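Long-range contacts in hemolysin BL lytic component L1 (Bacillus cereus, PDB 7NMQ), which is a lytic component of the tripartite enterotoxin hemolysin BL, an alpha-helical pore-forming toxin, and probably acts with its partner components to lyse host cells: residues 78-84 and 354-360; 24-29 and 69-74; 8-13 and 306-311; 214-218 and 361-365; 95-99 and 340-344. All coordinates share one frame. Residue numbers count along the deposited sequence, not the author numbering.

Contact 1: residues 78-84 and 354-360; sequences QKTARNI and AEFISKD
Gln-78 lies across the backbone near the C-terminal end of helix 330-357; its CB is 3.3 Å from Ser-358 O. Its CA is 4.0 Å from that of Ser-358, close enough for a CA-H...O contact from Ser-358 CA to Gln-78 O (3.5 Å). The m, t rotamer carries Gln-78 NE2 to Asp-360 OD1 (3.0 Å). Water 1 joins Gln-78 NE2 to Ile-357 O and Lys-359 O; water 2 joins Gln-78 OE1 to Asp-360 OD1. Residues 78-84 and 354-357 are helical; Lys-359 and Asp-360 are extended. Ala-81, a small residue, lets the backbones come close, its CB 3.5 Å from Ala-354 O; Ile-84 CG2 packs on Ala-354 CB at 3.8 Å. This is helix-bundle packing of a ClyA-like toxin, with Leu-14 of helix 10-33 covering Ile-84 and Ala-354. Toward solvent, Arg-82 (t, p, p) forms a salt bridge with Glu-355, NH1 to OE1 2.8 Å and NH2 to OE2 2.9 Å. Lys-359 NZ joins the network at Glu-355 OE2 (2.6 Å).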
# COMPACT_ATOMS: atom_id res chain seq x y z
N GLN A 78 -6.12 -4.76 -6.14
CA GLN A 78 -7.06 -5.71 -5.48
C GLN A 78 -7.34 -6.91 -6.39
O GLN A 78 -7.50 -8.04 -5.84
CB GLN A 78 -8.35 -5.00 -5.14
CG GLN A 78 -8.13 -3.99 -4.02
CD GLN A 78 -9.31 -3.09 -3.79
OE1 GLN A 78 -10.05 -2.80 -4.72
NE2 GLN A 78 -9.43 -2.59 -2.57
N LYS A 79 -7.42 -6.73 -7.70
CA LYS A 79 -7.67 -7.86 -8.65
C LYS A 79 -6.47 -8.81 -8.56
O LYS A 79 -6.68 -10.03 -8.77
CB LYS A 79 -7.90 -7.37 -10.07
CG LYS A 79 -8.12 -8.42 -11.13
CD LYS A 79 -9.35 -9.21 -10.95
CE LYS A 79 -9.79 -9.88 -12.24
NZ LYS A 79 -8.70 -10.68 -12.86
N THR A 80 -5.25 -8.33 -8.34
CA THR A 80 -4.05 -9.19 -8.21
C THR A 80 -4.32 -10.16 -7.04
O THR A 80 -3.99 -11.33 -7.09
CB THR A 80 -2.81 -8.32 -8.00
OG1 THR A 80 -2.74 -7.38 -9.08
CG2 THR A 80 -1.55 -9.16 -7.90
N ALA A 81 -4.87 -9.65 -5.93
CA ALA A 81 -5.21 -10.48 -4.76
C ALA A 81 -6.38 -11.41 -5.11
O ALA A 81 -6.37 -12.57 -4.67
CB ALA A 81 -5.51 -9.68 -3.53
N ARG A 82 -7.41 -10.93 -5.80
CA ARG A 82 -8.55 -11.76 -6.20
C ARG A 82 -8.03 -12.93 -7.04
O ARG A 82 -8.57 -14.03 -6.91
CB ARG A 82 -9.56 -10.91 -6.99
CG ARG A 82 -10.79 -11.65 -7.50
CD ARG A 82 -11.49 -12.53 -6.48
NE ARG A 82 -11.91 -11.73 -5.35
CZ ARG A 82 -12.49 -12.18 -4.24
NH1 ARG A 82 -12.76 -13.46 -4.06
NH2 ARG A 82 -12.80 -11.29 -3.30
N ASN A 83 -7.04 -12.72 -7.89
CA ASN A 83 -6.49 -13.82 -8.72
C ASN A 83 -5.86 -14.90 -7.84
O ASN A 83 -5.95 -16.07 -8.19
CB ASN A 83 -5.50 -13.29 -9.75
CG ASN A 83 -6.17 -12.49 -10.83
OD1 ASN A 83 -7.40 -12.52 -10.99
ND2 ASN A 83 -5.34 -11.75 -11.57
N ILE A 84 -5.30 -14.54 -6.70
CA ILE A 84 -4.74 -15.52 -5.74
C ILE A 84 -5.90 -16.32 -5.16
O ILE A 84 -5.84 -17.55 -5.07
CB ILE A 84 -3.88 -14.80 -4.69
CG1 ILE A 84 -2.66 -14.20 -5.40
CG2 ILE A 84 -3.51 -15.76 -3.58
CD1 ILE A 84 -1.82 -13.29 -4.55
N ALA A 354 -5.87 -13.26 1.33
CA ALA A 354 -5.94 -12.73 -0.04
C ALA A 354 -7.31 -12.09 -0.27
O ALA A 354 -7.39 -11.04 -0.91
CB ALA A 354 -5.66 -13.81 -1.06
N GLU A 355 -8.36 -12.72 0.23
CA GLU A 355 -9.73 -12.22 0.06
C GLU A 355 -9.79 -10.82 0.71
O GLU A 355 -10.35 -9.87 0.12
CB GLU A 355 -10.68 -13.20 0.73
CG GLU A 355 -12.09 -12.71 0.75
CD GLU A 355 -12.86 -12.86 -0.53
OE1 GLU A 355 -12.55 -13.78 -1.30
OE2 GLU A 355 -13.84 -12.07 -0.72
N PHE A 356 -9.21 -10.67 1.90
CA PHE A 356 -9.19 -9.37 2.62
C PHE A 356 -8.53 -8.30 1.76
O PHE A 356 -9.11 -7.19 1.61
CB PHE A 356 -8.52 -9.48 3.98
CG PHE A 356 -8.49 -8.15 4.69
CD1 PHE A 356 -7.51 -7.21 4.40
CD2 PHE A 356 -9.48 -7.81 5.60
CE1 PHE A 356 -7.46 -5.99 5.07
CE2 PHE A 356 -9.44 -6.59 6.26
CZ PHE A 356 -8.43 -5.67 6.00
N ILE A 357 -7.37 -8.62 1.20
CA ILE A 357 -6.60 -7.61 0.43
C ILE A 357 -7.35 -7.24 -0.85
O ILE A 357 -7.13 -6.12 -1.39
CB ILE A 357 -5.16 -8.09 0.17
CG1 ILE A 357 -4.45 -8.22 1.51
CG2 ILE A 357 -4.42 -7.16 -0.80
CD1 ILE A 357 -3.10 -8.82 1.46
N SER A 358 -8.16 -8.14 -1.39
CA SER A 358 -8.90 -7.92 -2.64
C SER A 358 -10.08 -6.96 -2.47
O SER A 358 -10.73 -6.65 -3.48
CB SER A 358 -9.43 -9.21 -3.20
OG SER A 358 -10.53 -9.73 -2.48
N LYS A 359 -10.40 -6.56 -1.23
CA LYS A 359 -11.59 -5.73 -0.95
C LYS A 359 -11.13 -4.46 -0.24
O LYS A 359 -10.09 -4.48 0.39
CB LYS A 359 -12.55 -6.53 -0.08
CG LYS A 359 -13.23 -7.65 -0.84
CD LYS A 359 -14.23 -8.37 -0.04
CE LYS A 359 -13.62 -9.42 0.86
NZ LYS A 359 -14.63 -10.46 1.20
N ASP A 360 -11.88 -3.38 -0.39
CA ASP A 360 -11.46 -2.14 0.28
C ASP A 360 -11.24 -2.40 1.76
O ASP A 360 -12.07 -3.04 2.41
CB ASP A 360 -12.51 -1.05 0.14
CG ASP A 360 -12.50 -0.39 -1.23
OD1 ASP A 360 -11.52 -0.59 -1.97
OD2 ASP A 360 -13.51 0.31 -1.53
O HOH W 1 -7.63 -3.43 -0.31
O HOH W 2 -11.83 -0.76 -4.54
O HOH W 3 -11.92 -8.58 -5.40

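Contact 2: residues 24-29 and 69-74; sequences MDLYAK and WLDTAK
The indole of Trp-69 (chi1 t) fills the centre, with Met-24 CB over one face, 3.6 Å from the centroid of the Trp-69 five-membered ring, a CH-pi contact. The m, m, m rotamer of Met-24 brings SD to 4.9 Å from the centroid of the six-membered ring, a Met-aromatic contact. Ala-28 CB touches Trp-69 CD1 at 3.8 Å and Leu-70 CG at 4.1 Å. Both segments are helical; their axes approach to 10.8 Å, with 143° between directions. The nearest CA atoms are those of Asp-25 and Leu-70 (7.0 Å) and of Ala-28 and Trp-69 (7.1 Å). Residues 69-73 make a wider pi-type turn, closed by Lys-74 N to Trp-69 O at 2.8 Å. At the polar edge, Asp-25 OD1 accepts from Trp-69 NE1 (2.9 Å) and forms a salt bridge with Lys-74 NZ (2.9 Å). Water 4 links Asp-25 OD2 to Lys-74 NZ. Leu-293 and Val-297 of helix 275-325 touch Met-24. The whole is a buried, roughly antiparallel helix pair within the bundle of a ClyA-like toxin.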
# COMPACT_ATOMS: atom_id res chain seq x y z
N MET A 24 -1.39 4.23 1.05
CA MET A 24 -1.93 5.02 -0.08
C MET A 24 -3.32 5.50 0.25
O MET A 24 -3.64 6.67 -0.08
CB MET A 24 -2.03 4.20 -1.36
CG MET A 24 -0.72 3.91 -1.94
SD MET A 24 0.19 5.31 -2.55
CE MET A 24 -0.88 5.97 -3.81
N ASP A 25 -4.16 4.65 0.85
CA ASP A 25 -5.53 5.09 1.19
C ASP A 25 -5.47 6.31 2.12
O ASP A 25 -6.22 7.25 1.92
CB ASP A 25 -6.34 3.98 1.85
CG ASP A 25 -6.94 2.95 0.90
OD1 ASP A 25 -6.94 3.17 -0.33
OD2 ASP A 25 -7.42 1.92 1.43
N LEU A 26 -4.63 6.25 3.16
CA LEU A 26 -4.50 7.36 4.14
C LEU A 26 -4.09 8.64 3.40
O LEU A 26 -4.75 9.67 3.56
CB LEU A 26 -3.46 7.04 5.21
CG LEU A 26 -3.90 6.12 6.35
CD1 LEU A 26 -3.37 6.64 7.67
CD2 LEU A 26 -5.40 6.00 6.40
N TYR A 27 -3.01 8.58 2.65
CA TYR A 27 -2.48 9.78 1.96
C TYR A 27 -3.54 10.28 1.00
O TYR A 27 -3.80 11.51 0.96
CB TYR A 27 -1.22 9.44 1.17
CG TYR A 27 0.01 9.21 1.99
CD1 TYR A 27 0.23 9.87 3.19
CD2 TYR A 27 1.01 8.34 1.55
CE1 TYR A 27 1.37 9.63 3.95
CE2 TYR A 27 2.15 8.10 2.30
CZ TYR A 27 2.35 8.76 3.50
OH TYR A 27 3.49 8.51 4.21
N ALA A 28 -4.19 9.41 0.22
CA ALA A 28 -5.19 9.89 -0.76
C ALA A 28 -6.33 10.59 -0.03
O ALA A 28 -6.82 11.67 -0.46
CB ALA A 28 -5.68 8.73 -1.58
N LYS A 29 -6.81 9.99 1.04
CA LYS A 29 -7.97 10.57 1.74
C LYS A 29 -7.57 11.92 2.35
O LYS A 29 -8.40 12.85 2.43
CB LYS A 29 -8.47 9.57 2.77
CG LYS A 29 -9.22 8.41 2.16
CD LYS A 29 -9.38 7.24 3.08
CE LYS A 29 -10.07 6.06 2.43
NZ LYS A 29 -11.54 6.27 2.36
N TRP A 69 -6.13 6.95 -7.52
CA TRP A 69 -5.69 5.85 -6.62
C TRP A 69 -6.94 5.10 -6.16
O TRP A 69 -7.00 3.85 -6.28
CB TRP A 69 -4.85 6.33 -5.43
CG TRP A 69 -4.81 5.29 -4.36
CD1 TRP A 69 -5.51 5.26 -3.20
CD2 TRP A 69 -4.15 4.01 -4.46
NE1 TRP A 69 -5.29 4.07 -2.53
CE2 TRP A 69 -4.48 3.28 -3.29
CE3 TRP A 69 -3.33 3.43 -5.43
CZ2 TRP A 69 -3.97 2.01 -3.04
CZ3 TRP A 69 -2.85 2.16 -5.18
CH2 TRP A 69 -3.16 1.47 -4.01
N LEU A 70 -7.88 5.80 -5.56
CA LEU A 70 -8.99 5.12 -4.86
C LEU A 70 -9.89 4.40 -5.85
O LEU A 70 -10.39 3.30 -5.50
CB LEU A 70 -9.81 6.13 -4.05
CG LEU A 70 -9.11 6.81 -2.87
CD1 LEU A 70 -9.92 8.02 -2.37
CD2 LEU A 70 -8.83 5.82 -1.73
N ASP A 71 -10.11 4.93 -7.04
CA ASP A 71 -11.18 4.44 -7.92
C ASP A 71 -10.64 3.60 -9.07
O ASP A 71 -11.43 2.82 -9.62
CB ASP A 71 -12.02 5.58 -8.47
CG ASP A 71 -12.72 6.41 -7.40
OD1 ASP A 71 -12.95 5.88 -6.30
OD2 ASP A 71 -13.06 7.55 -7.70
N THR A 72 -9.38 3.76 -9.45
CA THR A 72 -8.85 3.09 -10.65
C THR A 72 -7.62 2.24 -10.30
O THR A 72 -7.65 1.02 -10.60
CB THR A 72 -8.57 4.09 -11.76
OG1 THR A 72 -9.79 4.81 -11.99
CG2 THR A 72 -8.09 3.43 -13.04
N ALA A 73 -6.58 2.80 -9.70
CA ALA A 73 -5.32 2.04 -9.46
C ALA A 73 -5.53 0.98 -8.39
O ALA A 73 -5.15 -0.21 -8.58
CB ALA A 73 -4.21 2.97 -9.08
N LYS A 74 -6.16 1.35 -7.29
CA LYS A 74 -6.33 0.38 -6.19
C LYS A 74 -7.08 -0.86 -6.69
O LYS A 74 -6.67 -1.97 -6.35
CB LYS A 74 -7.00 1.00 -4.96
CG LYS A 74 -7.21 -0.00 -3.83
CD LYS A 74 -7.58 0.63 -2.54
CE LYS A 74 -8.87 1.39 -2.68
NZ LYS A 74 -9.28 1.88 -1.35
O HOH W 4 -8.37 -0.52 0.51

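Contact 3: residues 8-13 and 306-311; sequences EGLKKA and NIQKQW
Glu-8 and Gly-9 form a non-helical lead-in (Glu-8 phi 56°, psi -135°; Gly-9 -86°, 20°), and Gly-9 is the N-cap of the helix that starts at Leu-10. Residues 306-311 lie within the long helix 275-325. The closest CA pairs are Gly-9 with Gln-310 and Ala-13 with Ile-307, both 6.1 Å. The start of one bundle helix of this ClyA-like fold is thus seated on the side of another. The absence of a side chain at Gly-9 matters, because a CB there would clash with Gln-310 NE2. Leu-10 (m, t) supplies the apolar centre. Its CD2 is 3.9 Å from both Ile-307 CG2 and Gln-310 CB, and its CD1 lies over a face of the Trp-311 ring, 4.3 Å from CZ2. Ala-13 CB packs at 3.5 Å on Ile-307 CG1 and at 3.4 Å from Asn-306 ND2. Trp-347 of helix 330-357 and Ile-84 of helix 45-103 touch both Leu-10 and Trp-311, so these helices join the core. Lys-11 forms a salt bridge with Asp-349 of helix 330-357. On the polar side, Gln-310 NE2 and Lys-309 NZ both donate to Asn-306 OD1, at 3.2 and 2.6 Å. Water 5 bridges Gly-9 O and Asn-306 ND2. Gln-310 is folded back in an m, m rotamer, and its OE1 accepts the hydrogen bond from Gly-9 N at 3.0 Å.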
# COMPACT_ATOMS: atom_id res chain seq x y z
N GLU A 8 4.39 -20.45 -2.71
CA GLU A 8 5.77 -19.90 -2.71
C GLU A 8 5.76 -18.67 -1.77
O GLU A 8 5.22 -18.79 -0.65
CB GLU A 8 6.20 -19.62 -4.15
CG GLU A 8 5.94 -20.78 -5.08
CD GLU A 8 7.12 -21.65 -5.42
OE1 GLU A 8 7.22 -21.95 -6.61
OE2 GLU A 8 7.92 -22.03 -4.52
N GLY A 9 6.35 -17.54 -2.15
CA GLY A 9 6.43 -16.33 -1.31
C GLY A 9 5.21 -15.44 -1.44
O GLY A 9 5.35 -14.25 -1.07
N LEU A 10 4.06 -15.93 -1.91
CA LEU A 10 2.90 -15.01 -2.05
C LEU A 10 2.48 -14.43 -0.70
O LEU A 10 2.03 -13.25 -0.71
CB LEU A 10 1.74 -15.67 -2.76
CG LEU A 10 1.96 -15.90 -4.24
CD1 LEU A 10 0.81 -16.74 -4.79
CD2 LEU A 10 2.07 -14.59 -5.00
N LYS A 11 2.61 -15.13 0.39
CA LYS A 11 2.10 -14.65 1.69
C LYS A 11 2.82 -13.34 2.07
O LYS A 11 2.15 -12.36 2.39
CB LYS A 11 2.28 -15.73 2.75
CG LYS A 11 1.26 -15.71 3.86
CD LYS A 11 1.29 -16.97 4.71
CE LYS A 11 0.28 -16.90 5.84
NZ LYS A 11 0.52 -17.95 6.85
N LYS A 12 4.13 -13.35 1.99
CA LYS A 12 4.96 -12.20 2.40
C LYS A 12 4.66 -11.02 1.45
O LYS A 12 4.52 -9.89 1.92
CB LYS A 12 6.43 -12.63 2.47
CG LYS A 12 6.73 -13.56 3.65
CD LYS A 12 8.19 -13.63 4.09
CE LYS A 12 8.69 -12.36 4.75
NZ LYS A 12 10.15 -12.40 5.03
N ALA A 13 4.57 -11.26 0.16
CA ALA A 13 4.33 -10.21 -0.85
C ALA A 13 2.94 -9.62 -0.59
O ALA A 13 2.77 -8.40 -0.76
CB ALA A 13 4.44 -10.78 -2.23
N ASN A 306 7.46 -8.66 -7.05
CA ASN A 306 7.76 -9.89 -6.27
C ASN A 306 6.63 -10.90 -6.51
O ASN A 306 6.91 -12.07 -6.73
CB ASN A 306 7.94 -9.60 -4.79
CG ASN A 306 8.43 -10.82 -4.05
OD1 ASN A 306 9.37 -11.50 -4.49
ND2 ASN A 306 7.74 -11.16 -2.99
N ILE A 307 5.38 -10.45 -6.52
CA ILE A 307 4.22 -11.35 -6.80
C ILE A 307 4.41 -11.95 -8.19
O ILE A 307 4.23 -13.18 -8.36
CB ILE A 307 2.87 -10.64 -6.66
CG1 ILE A 307 2.63 -10.31 -5.18
CG2 ILE A 307 1.71 -11.43 -7.26
CD1 ILE A 307 1.38 -9.52 -4.89
N GLN A 308 4.78 -11.14 -9.17
CA GLN A 308 5.02 -11.66 -10.54
C GLN A 308 6.12 -12.74 -10.52
O GLN A 308 5.91 -13.80 -11.15
CB GLN A 308 5.41 -10.52 -11.47
CG GLN A 308 5.75 -11.08 -12.83
CD GLN A 308 5.78 -9.99 -13.83
OE1 GLN A 308 6.63 -9.12 -13.76
NE2 GLN A 308 4.81 -10.03 -14.73
N LYS A 309 7.22 -12.50 -9.84
CA LYS A 309 8.33 -13.47 -9.70
C LYS A 309 7.79 -14.76 -9.09
O LYS A 309 8.18 -15.85 -9.58
CB LYS A 309 9.46 -12.89 -8.85
CG LYS A 309 10.62 -13.82 -8.57
CD LYS A 309 11.84 -13.12 -7.98
CE LYS A 309 11.52 -12.34 -6.73
NZ LYS A 309 10.82 -13.19 -5.74
N GLN A 310 6.92 -14.68 -8.09
CA GLN A 310 6.40 -15.89 -7.41
C GLN A 310 5.52 -16.67 -8.39
O GLN A 310 5.64 -17.93 -8.41
CB GLN A 310 5.60 -15.61 -6.16
CG GLN A 310 6.39 -14.83 -5.13
CD GLN A 310 7.70 -15.45 -4.70
OE1 GLN A 310 7.88 -16.67 -4.62
NE2 GLN A 310 8.61 -14.57 -4.32
N TRP A 311 4.70 -15.99 -9.19
CA TRP A 311 3.89 -16.75 -10.19
C TRP A 311 4.82 -17.40 -11.21
O TRP A 311 4.55 -18.54 -11.61
CB TRP A 311 2.89 -15.83 -10.89
CG TRP A 311 1.67 -15.46 -10.12
CD1 TRP A 311 1.30 -14.18 -9.83
CD2 TRP A 311 0.66 -16.32 -9.57
NE1 TRP A 311 0.11 -14.19 -9.17
CE2 TRP A 311 -0.33 -15.49 -9.01
CE3 TRP A 311 0.44 -17.70 -9.54
CZ2 TRP A 311 -1.45 -15.99 -8.38
CZ3 TRP A 311 -0.70 -18.19 -8.95
CH2 TRP A 311 -1.65 -17.35 -8.37
O HOH W 5 7.55 -12.88 -1.19

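Contact 4: residues 214-218 and 361-365; sequences GGAVV and IAFKQ
The C-terminal tail crosses the region where helix 203-216 leads into strand 217-222, the first of a two-stranded antiparallel hairpin. Residues 214-218 belong to a predicted transmembrane region, here folded against the helical bundle. Residues 361-365 have no regular structure; the closest CA pair is Gly-215 with Phe-363, 4.8 Å. Gly-214 CA lies over the ring of Phe-363 (chi1 m, chi2 76°), 4.1 Å from the centroid, in a CH-pi contact. A CB on Gly-214 would clash with Ile-361 CG2. Val-217 (chi1 t) adds CB to Phe-363 CE2 at 3.9 Å. Leu-26 and Asp-25 of helix 10-33 touch Phe-363, and Lys-29 makes a cation-pi contact with it. Lys-364 (m, t, t, m) lays its aliphatic chain along the turn, with CE 3.3 Å from Gly-215 O and CD 4.1 Å from Val-218 CG1. CA-H...O contacts run from Phe-363 CA to Gly-214 O (3.6 Å) and from Gly-215 CA to Ala-362 O (3.3 Å). Water 6 donates to Gly-214 O and Val-217 O (both 2.7 Å) and accepts from Lys-364 N (2.8 Å).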
# COMPACT_ATOMS: atom_id res chain seq x y z
N GLY A 214 -7.40 0.99 9.72
CA GLY A 214 -8.28 1.60 8.71
C GLY A 214 -9.60 1.99 9.34
O GLY A 214 -10.10 3.09 9.04
N GLY A 215 -10.16 1.13 10.20
CA GLY A 215 -11.47 1.36 10.79
C GLY A 215 -11.47 2.51 11.78
O GLY A 215 -12.55 3.01 12.04
N ALA A 216 -10.30 2.91 12.29
CA ALA A 216 -10.14 3.91 13.36
C ALA A 216 -9.61 5.22 12.80
O ALA A 216 -9.54 6.19 13.59
CB ALA A 216 -9.26 3.38 14.45
N VAL A 217 -9.26 5.31 11.53
CA VAL A 217 -8.70 6.57 10.97
C VAL A 217 -9.76 7.64 10.90
O VAL A 217 -10.87 7.40 10.42
CB VAL A 217 -8.08 6.37 9.59
CG1 VAL A 217 -7.87 7.68 8.87
CG2 VAL A 217 -6.78 5.61 9.73
N VAL A 218 -9.38 8.82 11.37
CA VAL A 218 -10.16 10.06 11.13
C VAL A 218 -9.21 11.07 10.50
O VAL A 218 -8.02 11.02 10.80
CB VAL A 218 -10.79 10.60 12.42
CG1 VAL A 218 -11.88 9.66 12.91
CG2 VAL A 218 -9.81 10.95 13.52
N ILE A 361 -10.21 -1.76 2.30
CA ILE A 361 -10.11 -1.62 3.77
C ILE A 361 -11.27 -0.76 4.25
O ILE A 361 -11.56 0.30 3.64
CB ILE A 361 -8.76 -1.00 4.14
CG1 ILE A 361 -7.59 -1.85 3.61
CG2 ILE A 361 -8.67 -0.77 5.64
CD1 ILE A 361 -6.34 -1.06 3.51
N ALA A 362 -11.97 -1.19 5.28
CA ALA A 362 -13.16 -0.45 5.77
C ALA A 362 -12.68 0.75 6.56
O ALA A 362 -12.19 0.57 7.68
CB ALA A 362 -14.02 -1.37 6.59
N PHE A 363 -12.77 1.91 5.93
CA PHE A 363 -12.65 3.24 6.57
C PHE A 363 -14.06 3.77 6.83
O PHE A 363 -15.03 3.25 6.27
CB PHE A 363 -11.93 4.21 5.63
CG PHE A 363 -10.44 4.02 5.53
CD1 PHE A 363 -9.85 3.00 4.82
CD2 PHE A 363 -9.61 4.97 6.10
CE1 PHE A 363 -8.47 2.91 4.72
CE2 PHE A 363 -8.24 4.90 5.98
CZ PHE A 363 -7.66 3.83 5.33
N LYS A 364 -14.14 4.83 7.62
CA LYS A 364 -15.42 5.56 7.82
C LYS A 364 -15.90 6.15 6.49
O LYS A 364 -15.05 6.65 5.71
CB LYS A 364 -15.17 6.62 8.88
CG LYS A 364 -14.97 5.98 10.24
CD LYS A 364 -14.31 6.83 11.29
CE LYS A 364 -13.88 5.97 12.46
NZ LYS A 364 -15.02 5.16 12.98
N GLN A 365 -17.22 6.15 6.31
CA GLN A 365 -17.92 6.71 5.11
C GLN A 365 -18.17 8.20 5.33
O GLN A 365 -18.47 8.64 6.45
CB GLN A 365 -19.20 5.91 4.83
CG GLN A 365 -20.20 5.84 5.99
CD GLN A 365 -21.62 5.86 5.49
OE1 GLN A 365 -21.98 6.69 4.65
NE2 GLN A 365 -22.45 4.96 6.00
O HOH W 6 -11.65 5.32 8.85

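Contact 5: residues 95-99 and 340-344; sequences YDTLV and LKAAK
Two helices of the bundle of this ClyA-like toxin run antiparallel here, with 170° between their directions. Both segments are regular alpha helix, and their axes come no closer than 11.1 Å. The space is wide enough for large side chains to bridge it. The closest CA pair is Tyr-95 with Leu-340, 7.2 Å. Tyr-95 is the main bump. Its t rotamer, with chi2 78°, sends the ring across into the hollow between Leu-340, Lys-341 and Lys-344, one turn of the facing helix. The ring edge meets Leu-340: Tyr-95 CE1 is 3.6 Å from Leu-340 O and 3.8 Å from Leu-340 CB. Its tip rests on Lys-341, with Tyr-95 OH 3.8 Å from Lys-341 CB. In return, Leu-340 (m, t) points at the first helix and fits between Leu-98 and Val-99. Leu-340 CD1 lies 3.8 Å from Leu-98 CB and 4.1 Å from Val-99 CG2. Leu-5 from the N-terminal loop also touches Leu-340, and Leu-110 and Leu-117 of helix 107-154 touch Leu-98. Lys-344 (t, t, t, m) covers one face of the tyrosine with its methylene chain. Its ammonium group is hydrogen-bonded to Gln-92, and its cation-pi attraction to the ring is long and weak at best. The closer contact is CH-pi: Lys-344 CD sits 3.5 Å from the Tyr-95 ring centroid, 5° off the ring normal.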
# COMPACT_ATOMS: atom_id res chain seq x y z
N TYR A 95 -8.43 -30.66 -7.03
CA TYR A 95 -7.62 -31.55 -6.17
C TYR A 95 -8.12 -32.98 -6.27
O TYR A 95 -7.32 -33.92 -6.47
CB TYR A 95 -7.68 -31.05 -4.72
CG TYR A 95 -6.96 -31.96 -3.75
CD1 TYR A 95 -5.58 -31.95 -3.63
CD2 TYR A 95 -7.64 -32.91 -3.02
CE1 TYR A 95 -4.92 -32.76 -2.71
CE2 TYR A 95 -7.00 -33.72 -2.09
CZ TYR A 95 -5.64 -33.68 -1.95
OH TYR A 95 -5.06 -34.54 -1.06
N ASP A 96 -9.41 -33.21 -6.07
CA ASP A 96 -9.87 -34.62 -6.05
C ASP A 96 -9.61 -35.34 -7.40
O ASP A 96 -9.27 -36.55 -7.38
CB ASP A 96 -11.34 -34.73 -5.68
CG ASP A 96 -11.65 -34.52 -4.21
OD1 ASP A 96 -10.70 -34.59 -3.39
OD2 ASP A 96 -12.85 -34.28 -3.90
N THR A 97 -9.78 -34.65 -8.51
CA THR A 97 -9.51 -35.20 -9.86
C THR A 97 -8.02 -35.50 -9.97
O THR A 97 -7.64 -36.56 -10.54
CB THR A 97 -9.95 -34.28 -11.00
OG1 THR A 97 -11.34 -34.06 -10.82
CG2 THR A 97 -9.66 -34.84 -12.37
N LEU A 98 -7.15 -34.58 -9.55
CA LEU A 98 -5.70 -34.84 -9.67
C LEU A 98 -5.35 -36.08 -8.84
O LEU A 98 -4.60 -36.93 -9.33
CB LEU A 98 -4.90 -33.63 -9.21
CG LEU A 98 -5.17 -32.33 -9.97
CD1 LEU A 98 -4.51 -31.12 -9.33
CD2 LEU A 98 -4.82 -32.47 -11.41
N VAL A 99 -5.84 -36.18 -7.62
CA VAL A 99 -5.55 -37.38 -6.79
C VAL A 99 -6.10 -38.65 -7.49
O VAL A 99 -5.40 -39.68 -7.48
CB VAL A 99 -6.09 -37.19 -5.35
CG1 VAL A 99 -6.02 -38.50 -4.56
CG2 VAL A 99 -5.31 -36.10 -4.64
N LEU A 340 0.57 -32.69 -3.87
CA LEU A 340 -0.79 -32.12 -4.03
C LEU A 340 -1.35 -31.76 -2.66
O LEU A 340 -2.00 -30.71 -2.56
CB LEU A 340 -1.71 -33.07 -4.78
CG LEU A 340 -1.27 -33.43 -6.20
CD1 LEU A 340 -2.13 -34.54 -6.76
CD2 LEU A 340 -1.30 -32.23 -7.13
N LYS A 341 -1.20 -32.66 -1.69
CA LYS A 341 -1.83 -32.46 -0.37
C LYS A 341 -1.16 -31.27 0.34
O LYS A 341 -1.88 -30.42 0.96
CB LYS A 341 -1.69 -33.71 0.49
CG LYS A 341 -2.28 -33.57 1.89
CD LYS A 341 -2.46 -34.87 2.58
CE LYS A 341 -2.83 -34.71 4.04
NZ LYS A 341 -2.31 -35.82 4.87
N ALA A 342 0.15 -31.16 0.24
CA ALA A 342 0.90 -30.05 0.85
C ALA A 342 0.40 -28.74 0.24
O ALA A 342 0.19 -27.75 0.99
CB ALA A 342 2.39 -30.20 0.73
N ALA A 343 0.25 -28.70 -1.07
CA ALA A 343 -0.21 -27.48 -1.76
C ALA A 343 -1.66 -27.16 -1.38
O ALA A 343 -1.99 -25.97 -1.24
CB ALA A 343 -0.03 -27.67 -3.23
N LYS A 344 -2.50 -28.18 -1.25
CA LYS A 344 -3.91 -27.98 -0.87
C LYS A 344 -3.93 -27.17 0.42
O LYS A 344 -4.66 -26.16 0.50
CB LYS A 344 -4.59 -29.35 -0.71
CG LYS A 344 -6.09 -29.30 -0.54
CD LYS A 344 -6.61 -30.65 -0.11
CE LYS A 344 -8.07 -30.85 -0.43
NZ LYS A 344 -8.92 -29.85 0.26

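In the fold
Contact 2 is the buried core contact and lies nearest the chain centre; the other four are partly buried, and contact 5 is farthest, its centre about 33 Å from that of the chain. Contacts 1, 2 and 5 use helix 45-103, and contacts 1 and 5 pair it with helix 330-357. Contacts 1 and 3 merge into one apolar core through Ile-84, Trp-311 and Leu-10. Contacts 2 and 4 meet where Leu-26 packs on Phe-363. Charged pairs cross contacts 1 and 2, and a long, weak ion pair, Lys-74 with Asp-360, joins them. Contact 3 adds a side-chain-to-backbone hydrogen bond to its apolar core, contact 4 backbone, ring and lysine-chain contacts bridged by a water, and contact 5 apolar and CH-pi packing.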